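Local coordinates for IS607 family transposase IS1535 (Mycobacterium tuberculosis, PDB 6DGB), which probably binds DNA and exchanges its strands as a transposase of the IS607-like serine recombinases, represented here by the C-terminal catalytic domain, at residues A[6-11]-A[18-23]. Sequence-based numbering, arbitrary orientation.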
loop_
_atom_site.group_PDB
_atom_site.type_symbol
_atom_site.label_atom_id
_atom_site.label_comp_id
_atom_site.label_asym_id
_atom_site.label_seq_id
_atom_site.Cartn_x
_atom_site.Cartn_y
_atom_site.Cartn_z
ATOM N N ALA A 6 1.450 17.170 0.398
ATOM C CA ALA A 6 2.256 17.117 -0.832
ATOM C C ALA A 6 3.405 16.140 -0.663
ATOM O O ALA A 6 4.068 16.146 0.374
ATOM C CB ALA A 6 2.812 18.500 -1.151
ATOM N N ARG A 7 3.636 15.298 -1.674
ATOM C CA ARG A 7 4.744 14.335 -1.667
ATOM C C ARG A 7 5.514 14.312 -2.981
ATOM O O ARG A 7 4.954 14.532 -4.056
ATOM C CB ARG A 7 4.317 12.901 -1.247
ATOM C CG ARG A 7 5.505 11.997 -0.854
ATOM C CD ARG A 7 5.208 10.514 -0.816
ATOM N NE ARG A 7 4.365 10.055 -1.918
ATOM C CZ ARG A 7 4.809 9.639 -3.100
ATOM N NH1 ARG A 7 6.115 9.589 -3.348
ATOM N NH2 ARG A 7 3.953 9.255 -4.038
ATOM N N VAL A 8 6.812 14.022 -2.861
ATOM C CA VAL A 8 7.766 13.854 -3.944
ATOM C C VAL A 8 8.777 12.708 -3.565
ATOM O O VAL A 8 9.077 12.515 -2.381
ATOM C CB VAL A 8 8.352 15.244 -4.295
ATOM C CG1 VAL A 8 9.871 15.287 -4.287
ATOM C CG2 VAL A 8 7.768 15.770 -5.599
ATOM N N SER A 9 9.214 11.904 -4.560
ATOM C CA SER A 9 10.124 10.757 -4.356
ATOM C C SER A 9 11.568 11.126 -4.005
ATOM O O SER A 9 12.117 10.597 -3.031
ATOM C CB SER A 9 10.120 9.827 -5.568
ATOM O OG SER A 9 8.949 9.032 -5.612
ATOM N N SER A 10 12.192 11.986 -4.828
ATOM C CA SER A 10 13.580 12.415 -4.665
ATOM C C SER A 10 13.643 13.914 -4.496
ATOM O O SER A 10 12.830 14.619 -5.099
ATOM C CB SER A 10 14.404 12.009 -5.886
ATOM O OG SER A 10 15.629 12.720 -5.981
ATOM N N HIS A 11 14.663 14.420 -3.761
ATOM C CA HIS A 11 14.812 15.863 -3.588
ATOM C C HIS A 11 15.478 16.506 -4.820
ATOM O O HIS A 11 16.312 17.411 -4.709
ATOM C CB HIS A 11 15.484 16.236 -2.261
ATOM C CG HIS A 11 15.075 17.594 -1.778
ATOM N ND1 HIS A 11 13.824 17.818 -1.221
ATOM C CD2 HIS A 11 15.754 18.768 -1.813
ATOM C CE1 HIS A 11 13.785 19.109 -0.925
ATOM N NE2 HIS A 11 14.924 19.725 -1.264
ATOM N N ASP A 18 6.005 22.374 -5.376
ATOM C CA ASP A 18 5.446 23.716 -5.524
ATOM C C ASP A 18 4.146 23.661 -6.314
ATOM O O ASP A 18 3.181 24.294 -5.920
ATOM C CB ASP A 18 6.462 24.710 -6.132
ATOM C CG ASP A 18 7.816 24.791 -5.421
ATOM O OD1 ASP A 18 7.992 24.102 -4.372
ATOM O OD2 ASP A 18 8.729 25.457 -5.958
ATOM N N ARG A 19 4.097 22.862 -7.379
ATOM C CA ARG A 19 2.894 22.666 -8.191
ATOM C C ARG A 19 1.737 22.049 -7.346
ATOM O O ARG A 19 0.569 22.388 -7.565
ATOM C CB ARG A 19 3.233 21.793 -9.408
ATOM C CG ARG A 19 2.097 21.608 -10.425
ATOM C CD ARG A 19 2.426 20.514 -11.431
ATOM N NE ARG A 19 2.795 19.263 -10.762
ATOM C CZ ARG A 19 1.938 18.304 -10.440
ATOM N NH1 ARG A 19 0.655 18.417 -10.761
ATOM N NH2 ARG A 19 2.360 17.213 -9.817
ATOM N N GLN A 20 2.089 21.174 -6.367
ATOM C CA GLN A 20 1.172 20.534 -5.426
ATOM C C GLN A 20 0.636 21.529 -4.387
ATOM O O GLN A 20 -0.573 21.686 -4.288
ATOM C CB GLN A 20 1.847 19.331 -4.759
ATOM C CG GLN A 20 1.823 18.099 -5.647
ATOM C CD GLN A 20 2.694 16.987 -5.144
ATOM O OE1 GLN A 20 2.352 16.270 -4.204
ATOM N NE2 GLN A 20 3.812 16.778 -5.810
ATOM N N VAL A 21 1.518 22.247 -3.672
ATOM C CA VAL A 21 1.147 23.265 -2.682
ATOM C C VAL A 21 0.236 24.316 -3.324
ATOM O O VAL A 21 -0.756 24.702 -2.711
ATOM C CB VAL A 21 2.407 23.897 -2.016
ATOM C CG1 VAL A 21 2.063 25.076 -1.104
ATOM C CG2 VAL A 21 3.188 22.853 -1.240
ATOM N N ALA A 22 0.551 24.748 -4.563
ATOM C CA ALA A 22 -0.232 25.748 -5.288
ATOM C C ALA A 22 -1.650 25.240 -5.601
ATOM O O ALA A 22 -2.634 25.892 -5.222
ATOM C CB ALA A 22 0.490 26.184 -6.556
ATOM N N ARG A 23 -1.757 24.053 -6.232
ATOM C CA ARG A 23 -3.056 23.457 -6.528
ATOM C C ARG A 23 -3.857 23.213 -5.216
ATOM O O ARG A 23 -5.027 23.598 -5.173
ATOM C CB ARG A 23 -2.913 22.218 -7.435
ATOM C CG ARG A 23 -4.202 21.389 -7.661
ATOM C CD ARG A 23 -5.313 22.095 -8.445
ATOM N NE ARG A 23 -6.638 21.712 -7.948
ATOM C CZ ARG A 23 -7.613 22.567 -7.649
ATOM N NH1 ARG A 23 -7.445 23.873 -7.842
ATOM N NH2 ARG A 23 -8.774 22.123 -7.176
#
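Gln20 reaches from helix 14-30 to the backbone of Arg7 on strand 3-8 and grips it twice with its terminal amide. Arg7 N donates to Gln20 OE1 (3.0 Å, 150° at the hydrogen), tilted out of the plane of that carbonyl. Gln20 NE2 donates to Arg7 O over 3.1 Å; the acceptor lies in the plane of the Gln20 amide, whereas the donor stands above the carbonyl plane of Arg7. With CG anti to its own carbonyl carbon and the chain extended beyond (chi2 169°), the chain carries the amide across to the strand, and the two bonds limit its rotation. NE2 also makes a weak hydrogen bond to Asp16 O. Beside this grip, Ala6 CB packs 3.8 Å from Gln20 CB, the close, buried part of the contact. Val21, partly exposed, is looser, its CG2 4.4 Å from Ala6 CB and its side chain resting on Val38 and Cys40 of strand 37-42. Arg7 CB points away from the helix, and its guanidinium is bonded to the carbonyls of Arg72, Asp71 and Gly43. The axes of strand 6-8 and helix 18-23 pass 8.1 Å apart and run nearly antiparallel (166°), as in the first beta-alpha-beta crossover of the parallel-sheet resolvase catalytic domain.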